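Flavin-dependent thymidylate synthase (Thermus thermophilus, PDB 6J61) probably catalyses the reductive methylation of dUMP to dTMP, with methylenetetrahydrofolate as methyl donor and FAD and NADPH serving the reduction. Local coordinates at residues G93-Y103 and R153-L164. Residues are numbered along the deposited sequence; the frame is centred on the assembly and turned at random.
Sequences GRYSILKEEFY and REMARMVLPLNL. With PO4 (phosphate ion), chain G.
Leu-98 is the bump at the middle of this contact: its CD1 enters a hollow walled by Arg-157 CB, Leu-160 CD1 and Leu-164 CD2, lying 3.7 Å from the last. A second bump, the ring of Phe-102, is held from several directions. Leu-164 CD1 sits over one face in a CH-pi contact, 4.1 Å from the ring centroid, while Pro-161 CG and Asn-163 OD1 meet the edge. Leu-164 sets out pointing away, but with CG anti to the backbone N (chi1 -176°) its end swings back toward 93-103, where CD2 meets Leu-98 and CD1 Phe-102. Beyond the ring, Tyr-103 N bonds Asn-163 O at 3.1 Å, part of a single beta bridge between Phe-102 and Leu-164.

At the opposite end the fit becomes polar. The arm of Arg-153 runs extended past the 93-96 backbone; its NE makes a weak bond to Tyr-95 O, and Ile-97 CG1 lies 3.4 Å above one face of its guanidinium. Arg-94 reaches Glu-154 in a salt bridge, NH2 to OE1 at 3.0 Å, with the carboxylate oxygen near the guanidinium plane, while the same NH2 also bonds Glu-188 O of the second subunit; Glu-154 OE2 pairs with Arg-109 of that subunit. An alanine at Arg-94 is likely to leave Glu-154 OE1 without its charged mate and the phosphate without the CG packed against O4.

Gly-93 fits where a side chain would collide with Arg-157, whose NH1 comes within 3.2 Å of Gly-93 CA. Gly-93 N and Arg-157 NH1 both bond phosphate O1, Arg-157 NH2 bonds O4 at the guanidinium edge, and Ser-92 with Gln-79 and Arg-82 of the second subunit add to the grip. Gly-93, Arg-94 and Arg-157 are predicted to bind dUMP, so this phosphate, probably from the crystallisation liquor, lies among residues of two subunits where the shared nucleotide site of the ThyX tetramer is expected.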
ATOM      1  N   GLY A  93      20.337  -4.201  14.262  1.00 60.57           N
ATOM      2  CA  GLY A  93      21.480  -3.835  15.073  1.00 64.42           C
ATOM      3  C   GLY A  93      21.122  -3.895  16.548  1.00 67.61           C
ATOM      4  O   GLY A  93      21.926  -3.537  17.407  1.00 68.32           O
ATOM      5  N   ARG A  94      19.908  -4.350  16.847  1.00 70.03           N
ATOM      6  CA  ARG A  94      19.453  -4.449  18.229  1.00 72.70           C
ATOM      7  C   ARG A  94      19.859  -5.761  18.888  1.00 74.58           C
ATOM      8  O   ARG A  94      20.319  -5.770  20.032  1.00 74.65           O
ATOM      9  CB  ARG A  94      17.933  -4.311  18.302  1.00 72.44           C
ATOM     10  CG  ARG A  94      17.404  -2.967  17.865  1.00 72.78           C
ATOM     11  CD  ARG A  94      15.942  -2.852  18.230  1.00 73.56           C
ATOM     12  NE  ARG A  94      15.747  -2.873  19.677  1.00 74.82           N
ATOM     13  CZ  ARG A  94      14.572  -3.061  20.271  1.00 75.22           C
ATOM     14  NH1 ARG A  94      13.476  -3.251  19.545  1.00 75.20           N
ATOM     15  NH2 ARG A  94      14.488  -3.057  21.595  1.00 74.65           N
ATOM     16  N   TYR A  95      19.681  -6.864  18.160  1.00 77.22           N
ATOM     17  CA  TYR A  95      20.011  -8.202  18.657  1.00 79.45           C
ATOM     18  C   TYR A  95      21.433  -8.622  18.280  1.00 79.65           C
ATOM     19  O   TYR A  95      22.249  -8.960  19.143  1.00 78.70           O
ATOM     20  CB  TYR A  95      19.029  -9.232  18.091  1.00 81.54           C
ATOM     21  CG  TYR A  95      17.572  -8.890  18.306  1.00 85.50           C
ATOM     22  CD1 TYR A  95      16.983  -7.802  17.653  1.00 87.04           C
ATOM     23  CD2 TYR A  95      16.775  -9.659  19.156  1.00 86.92           C
ATOM     24  CE1 TYR A  95      15.632  -7.489  17.841  1.00 88.48           C
ATOM     25  CE2 TYR A  95      15.425  -9.354  19.353  1.00 88.06           C
ATOM     26  CZ  TYR A  95      14.860  -8.270  18.693  1.00 88.98           C
ATOM     27  OH  TYR A  95      13.524  -7.971  18.880  1.00 89.46           O
ATOM     28  N   SER A  96      21.714  -8.594  16.980  1.00 79.50           N
ATOM     29  CA  SER A  96      23.016  -8.978  16.447  1.00 78.59           C
ATOM     30  C   SER A  96      24.121  -7.931  16.639  1.00 78.11           C
ATOM     31  O   SER A  96      23.862  -6.725  16.722  1.00 76.90           O
ATOM     32  CB  SER A  96      22.886  -9.299  14.950  1.00 77.35           C
ATOM     33  OG  SER A  96      21.956 -10.345  14.726  1.00 75.96           O
ATOM     34  N   ILE A  97      25.356  -8.415  16.729  1.00 77.64           N
ATOM     35  CA  ILE A  97      26.513  -7.541  16.857  1.00 76.95           C
ATOM     36  C   ILE A  97      26.851  -7.174  15.409  1.00 75.66           C
ATOM     37  O   ILE A  97      26.782  -8.028  14.519  1.00 75.16           O
ATOM     38  CB  ILE A  97      27.722  -8.274  17.508  1.00 77.58           C
ATOM     39  CG1 ILE A  97      27.400  -8.629  18.959  1.00 77.29           C
ATOM     40  CG2 ILE A  97      28.971  -7.391  17.456  1.00 76.58           C
ATOM     41  CD1 ILE A  97      28.556  -9.280  19.692  1.00 77.77           C
ATOM     42  N   LEU A  98      27.206  -5.915  15.170  1.00 72.97           N
ATOM     43  CA  LEU A  98      27.513  -5.475  13.816  1.00 70.30           C
ATOM     44  C   LEU A  98      28.956  -5.698  13.353  1.00 68.73           C
ATOM     45  O   LEU A  98      29.929  -5.371  14.043  1.00 66.31           O
ATOM     46  CB  LEU A  98      27.111  -4.007  13.657  1.00 70.01           C
ATOM     47  CG  LEU A  98      25.643  -3.768  14.021  1.00 69.50           C
ATOM     48  CD1 LEU A  98      25.317  -2.294  13.897  1.00 69.46           C
ATOM     49  CD2 LEU A  98      24.739  -4.602  13.120  1.00 68.06           C
ATOM     50  N   LYS A  99      29.062  -6.273  12.160  1.00 67.33           N
ATOM     51  CA  LYS A  99      30.328  -6.591  11.529  1.00 65.75           C
ATOM     52  C   LYS A  99      31.017  -5.290  11.141  1.00 65.74           C
ATOM     53  O   LYS A  99      30.368  -4.347  10.707  1.00 65.84           O
ATOM     54  CB  LYS A  99      30.047  -7.451  10.301  1.00 65.45           C
ATOM     55  CG  LYS A  99      31.206  -8.286   9.805  1.00 67.38           C
ATOM     56  CD  LYS A  99      30.731  -9.308   8.766  1.00 68.22           C
ATOM     57  CE  LYS A  99      29.754 -10.313   9.381  1.00 68.70           C
ATOM     58  NZ  LYS A  99      29.296 -11.342   8.405  1.00 69.65           N
ATOM     59  N   GLU A 100      32.332  -5.231  11.310  1.00 66.93           N
ATOM     60  CA  GLU A 100      33.075  -4.019  10.977  1.00 66.88           C
ATOM     61  C   GLU A 100      33.341  -3.881   9.479  1.00 65.25           C
ATOM     62  O   GLU A 100      34.497  -3.874   9.035  1.00 65.57           O
ATOM     63  CB  GLU A 100      34.412  -3.972  11.716  1.00 68.06           C
ATOM     64  CG  GLU A 100      35.117  -2.643  11.517  1.00 71.12           C
ATOM     65  CD  GLU A 100      36.546  -2.656  11.973  1.00 72.11           C
ATOM     66  OE1 GLU A 100      36.785  -2.905  13.172  1.00 74.72           O
ATOM     67  OE2 GLU A 100      37.434  -2.414  11.129  1.00 74.97           O
ATOM     68  N   GLU A 101      32.274  -3.776   8.700  1.00 61.30           N
ATOM     69  CA  GLU A 101      32.427  -3.630   7.267  1.00 57.79           C
ATOM     70  C   GLU A 101      31.930  -2.262   6.843  1.00 55.70           C
ATOM     71  O   GLU A 101      30.791  -1.885   7.115  1.00 55.68           O
ATOM     72  CB  GLU A 101      31.663  -4.735   6.543  1.00 57.55           C
ATOM     73  CG  GLU A 101      32.314  -6.101   6.676  1.00 56.68           C
ATOM     74  CD  GLU A 101      31.462  -7.215   6.096  1.00 57.15           C
ATOM     75  OE1 GLU A 101      31.984  -8.332   5.929  1.00 56.40           O
ATOM     76  OE2 GLU A 101      30.269  -6.978   5.815  1.00 59.00           O
ATOM     77  N   PHE A 102      32.803  -1.509   6.189  1.00 53.40           N
ATOM     78  CA  PHE A 102      32.450  -0.182   5.736  1.00 51.09           C
ATOM     79  C   PHE A 102      32.677   0.011   4.255  1.00 49.86           C
ATOM     80  O   PHE A 102      33.575  -0.582   3.664  1.00 50.15           O
ATOM     81  CB  PHE A 102      33.248   0.874   6.493  1.00 51.52           C
ATOM     82  CG  PHE A 102      33.003   0.872   7.962  1.00 51.54           C
ATOM     83  CD1 PHE A 102      33.630  -0.060   8.780  1.00 52.39           C
ATOM     84  CD2 PHE A 102      32.144   1.800   8.533  1.00 52.57           C
ATOM     85  CE1 PHE A 102      33.407  -0.064  10.152  1.00 52.81           C
ATOM     86  CE2 PHE A 102      31.912   1.805   9.903  1.00 53.79           C
ATOM     87  CZ  PHE A 102      32.548   0.871  10.716  1.00 53.75           C
ATOM     88  N   TYR A 103      31.843   0.855   3.666  1.00 47.97           N
ATOM     89  CA  TYR A 103      31.946   1.169   2.257  1.00 47.18           C
ATOM     90  C   TYR A 103      32.983   2.269   2.038  1.00 48.56           C
ATOM     91  O   TYR A 103      32.777   3.420   2.426  1.00 48.09           O
ATOM     92  CB  TYR A 103      30.601   1.646   1.720  1.00 42.30           C
ATOM     93  CG  TYR A 103      30.730   2.474   0.473  1.00 37.25           C
ATOM     94  CD1 TYR A 103      31.288   1.932  -0.689  1.00 36.50           C
ATOM     95  CD2 TYR A 103      30.297   3.798   0.448  1.00 34.88           C
ATOM     96  CE1 TYR A 103      31.410   2.685  -1.850  1.00 36.67           C
ATOM     97  CE2 TYR A 103      30.416   4.568  -0.709  1.00 36.71           C
ATOM     98  CZ  TYR A 103      30.970   4.004  -1.857  1.00 38.38           C
ATOM     99  OH  TYR A 103      31.058   4.745  -3.016  1.00 39.80           O
ATOM    100  N   ARG A 153      23.592  -3.532  22.960  1.00 61.87           N
ATOM    101  CA  ARG A 153      23.832  -3.439  21.526  1.00 62.22           C
ATOM    102  C   ARG A 153      23.007  -2.326  20.888  1.00 61.53           C
ATOM    103  O   ARG A 153      23.546  -1.403  20.279  1.00 61.00           O
ATOM    104  CB  ARG A 153      23.479  -4.759  20.841  1.00 63.80           C
ATOM    105  CG  ARG A 153      24.140  -5.989  21.430  1.00 67.33           C
ATOM    106  CD  ARG A 153      24.273  -7.078  20.364  1.00 70.44           C
ATOM    107  NE  ARG A 153      24.395  -8.425  20.917  1.00 72.19           N
ATOM    108  CZ  ARG A 153      25.283  -8.792  21.837  1.00 73.85           C
ATOM    109  NH1 ARG A 153      26.149  -7.911  22.326  1.00 74.86           N
ATOM    110  NH2 ARG A 153      25.309 -10.047  22.270  1.00 72.99           N
ATOM    111  N   GLU A 154      21.692  -2.428  21.036  1.00 60.81           N
ATOM    112  CA  GLU A 154      20.770  -1.452  20.470  1.00 59.50           C
ATOM    113  C   GLU A 154      21.224  -0.006  20.631  1.00 57.49           C
ATOM    114  O   GLU A 154      20.964   0.836  19.770  1.00 56.40           O
ATOM    115  CB  GLU A 154      19.394  -1.616  21.105  1.00 62.40           C
ATOM    116  CG  GLU A 154      19.390  -1.466  22.618  1.00 64.94           C
ATOM    117  CD  GLU A 154      17.998  -1.217  23.158  1.00 67.33           C
ATOM    118  OE1 GLU A 154      17.068  -1.967  22.782  1.00 68.04           O
ATOM    119  OE2 GLU A 154      17.835  -0.272  23.960  1.00 68.20           O
ATOM    120  N   MET A 155      21.889   0.289  21.741  1.00 55.57           N
ATOM    121  CA  MET A 155      22.359   1.642  21.990  1.00 52.30           C
ATOM    122  C   MET A 155      23.766   1.833  21.471  1.00 50.26           C
ATOM    123  O   MET A 155      24.095   2.882  20.915  1.00 49.13           O
ATOM    124  CB  MET A 155      22.346   1.962  23.487  1.00 53.18           C
ATOM    125  CG  MET A 155      21.018   2.436  24.039  1.00 53.65           C
ATOM    126  SD  MET A 155      21.246   3.188  25.665  1.00 56.21           S
ATOM    127  CE  MET A 155      21.749   4.844  25.176  1.00 56.58           C
ATOM    128  N   ALA A 156      24.594   0.814  21.663  1.00 48.42           N
ATOM    129  CA  ALA A 156      25.987   0.865  21.242  1.00 46.56           C
ATOM    130  C   ALA A 156      26.186   1.219  19.771  1.00 45.62           C
ATOM    131  O   ALA A 156      26.992   2.088  19.436  1.00 45.20           O
ATOM    132  CB  ALA A 156      26.661  -0.457  21.554  1.00 46.51           C
ATOM    133  N   ARG A 157      25.439   0.558  18.899  1.00 44.19           N
ATOM    134  CA  ARG A 157      25.569   0.785  17.469  1.00 44.08           C
ATOM    135  C   ARG A 157      25.233   2.182  16.943  1.00 44.08           C
ATOM    136  O   ARG A 157      25.301   2.403  15.742  1.00 42.99           O
ATOM    137  CB  ARG A 157      24.743  -0.259  16.710  1.00 44.52           C
ATOM    138  CG  ARG A 157      23.247  -0.278  17.049  1.00 45.78           C
ATOM    139  CD  ARG A 157      22.479   0.904  16.455  1.00 47.47           C
ATOM    140  NE  ARG A 157      21.078   0.867  16.868  1.00 51.64           N
ATOM    141  CZ  ARG A 157      20.160   0.052  16.351  1.00 52.70           C
ATOM    142  NH1 ARG A 157      20.489  -0.792  15.378  1.00 53.06           N
ATOM    143  NH2 ARG A 157      18.925   0.050  16.841  1.00 51.03           N
ATOM    144  N   MET A 158      24.889   3.131  17.808  1.00 43.70           N
ATOM    145  CA  MET A 158      24.544   4.463  17.311  1.00 46.53           C
ATOM    146  C   MET A 158      25.751   5.309  16.903  1.00 48.68           C
ATOM    147  O   MET A 158      25.630   6.194  16.048  1.00 49.58           O
ATOM    148  CB  MET A 158      23.713   5.242  18.337  1.00 47.09           C
ATOM    149  CG  MET A 158      24.487   5.788  19.528  1.00 46.80           C
ATOM    150  SD  MET A 158      23.423   6.770  20.605  1.00 48.28           S
ATOM    151  CE  MET A 158      22.464   5.500  21.325  1.00 46.77           C
ATOM    152  N   VAL A 159      26.905   5.043  17.516  1.00 48.03           N
ATOM    153  CA  VAL A 159      28.124   5.783  17.206  1.00 46.76           C
ATOM    154  C   VAL A 159      28.726   5.390  15.856  1.00 45.37           C
ATOM    155  O   VAL A 159      29.687   6.006  15.406  1.00 43.79           O
ATOM    156  CB  VAL A 159      29.201   5.570  18.285  1.00 47.12           C
ATOM    157  CG1 VAL A 159      28.855   6.355  19.519  1.00 48.01           C
ATOM    158  CG2 VAL A 159      29.302   4.097  18.624  1.00 48.49           C
ATOM    159  N   LEU A 160      28.158   4.368  15.218  1.00 43.82           N
ATOM    160  CA  LEU A 160      28.651   3.902  13.922  1.00 42.65           C
ATOM    161  C   LEU A 160      28.133   4.755  12.757  1.00 43.75           C
ATOM    162  O   LEU A 160      26.952   5.125  12.712  1.00 45.35           O
ATOM    163  CB  LEU A 160      28.266   2.437  13.723  1.00 39.17           C
ATOM    164  CG  LEU A 160      28.813   1.505  14.810  1.00 37.92           C
ATOM    165  CD1 LEU A 160      28.188   0.132  14.661  1.00 34.83           C
ATOM    166  CD2 LEU A 160      30.345   1.434  14.722  1.00 35.32           C
ATOM    167  N   PRO A 161      29.017   5.081  11.798  1.00 42.78           N
ATOM    168  CA  PRO A 161      28.681   5.894  10.623  1.00 42.78           C
ATOM    169  C   PRO A 161      27.694   5.248   9.642  1.00 42.04           C
ATOM    170  O   PRO A 161      27.482   4.031   9.660  1.00 41.24           O
ATOM    171  CB  PRO A 161      30.048   6.157   9.998  1.00 41.08           C
ATOM    172  CG  PRO A 161      30.781   4.911  10.303  1.00 41.03           C
ATOM    173  CD  PRO A 161      30.428   4.671  11.750  1.00 42.39           C
ATOM    174  N   LEU A 162      27.111   6.081   8.781  1.00 42.19           N
ATOM    175  CA  LEU A 162      26.127   5.651   7.787  1.00 41.77           C
ATOM    176  C   LEU A 162      26.681   4.758   6.677  1.00 41.35           C
ATOM    177  O   LEU A 162      25.916   4.123   5.955  1.00 41.26           O
ATOM    178  CB  LEU A 162      25.442   6.880   7.166  1.00 42.52           C
ATOM    179  CG  LEU A 162      24.600   7.746   8.116  1.00 42.73           C
ATOM    180  CD1 LEU A 162      24.123   9.011   7.434  1.00 42.50           C
ATOM    181  CD2 LEU A 162      23.422   6.935   8.599  1.00 43.60           C
ATOM    182  N   ASN A 163      28.002   4.703   6.536  1.00 40.44           N
ATOM    183  CA  ASN A 163      28.594   3.860   5.497  1.00 41.35           C
ATOM    184  C   ASN A 163      28.738   2.407   5.956  1.00 40.41           C
ATOM    185  O   ASN A 163      29.262   1.562   5.231  1.00 39.37           O
ATOM    186  CB  ASN A 163      29.955   4.411   5.073  1.00 41.60           C
ATOM    187  CG  ASN A 163      30.980   4.351   6.185  1.00 44.00           C
ATOM    188  OD1 ASN A 163      30.640   4.350   7.371  1.00 42.61           O
ATOM    189  ND2 ASN A 163      32.247   4.319   5.806  1.00 45.90           N
ATOM    190  N   LEU A 164      28.273   2.126   7.169  1.00 39.85           N
ATOM    191  CA  LEU A 164      28.323   0.778   7.709  1.00 39.15           C
ATOM    192  C   LEU A 164      27.501  -0.092   6.762  1.00 39.41           C
ATOM    193  O   LEU A 164      26.463   0.341   6.273  1.00 40.42           O
ATOM    194  CB  LEU A 164      27.685   0.742   9.104  1.00 38.97           C
ATOM    195  CG  LEU A 164      27.788  -0.634   9.776  1.00 38.92           C
ATOM    196  CD1 LEU A 164      29.186  -0.763  10.373  1.00 36.20           C
ATOM    197  CD2 LEU A 164      26.733  -0.813  10.850  1.00 38.13           C
TER
HETATM  198  P   PO4 G 303      17.114  -1.797  13.988  1.00 98.68           P
HETATM  199  O1  PO4 G 303      18.446  -2.003  13.351  1.00 98.09           O
HETATM  200  O2  PO4 G 303      16.262  -0.969  13.098  1.00 98.26           O
HETATM  201  O3  PO4 G 303      16.461  -3.113  14.216  1.00 98.00           O
HETATM  202  O4  PO4 G 303      17.288  -1.102  15.287  1.00 98.12           O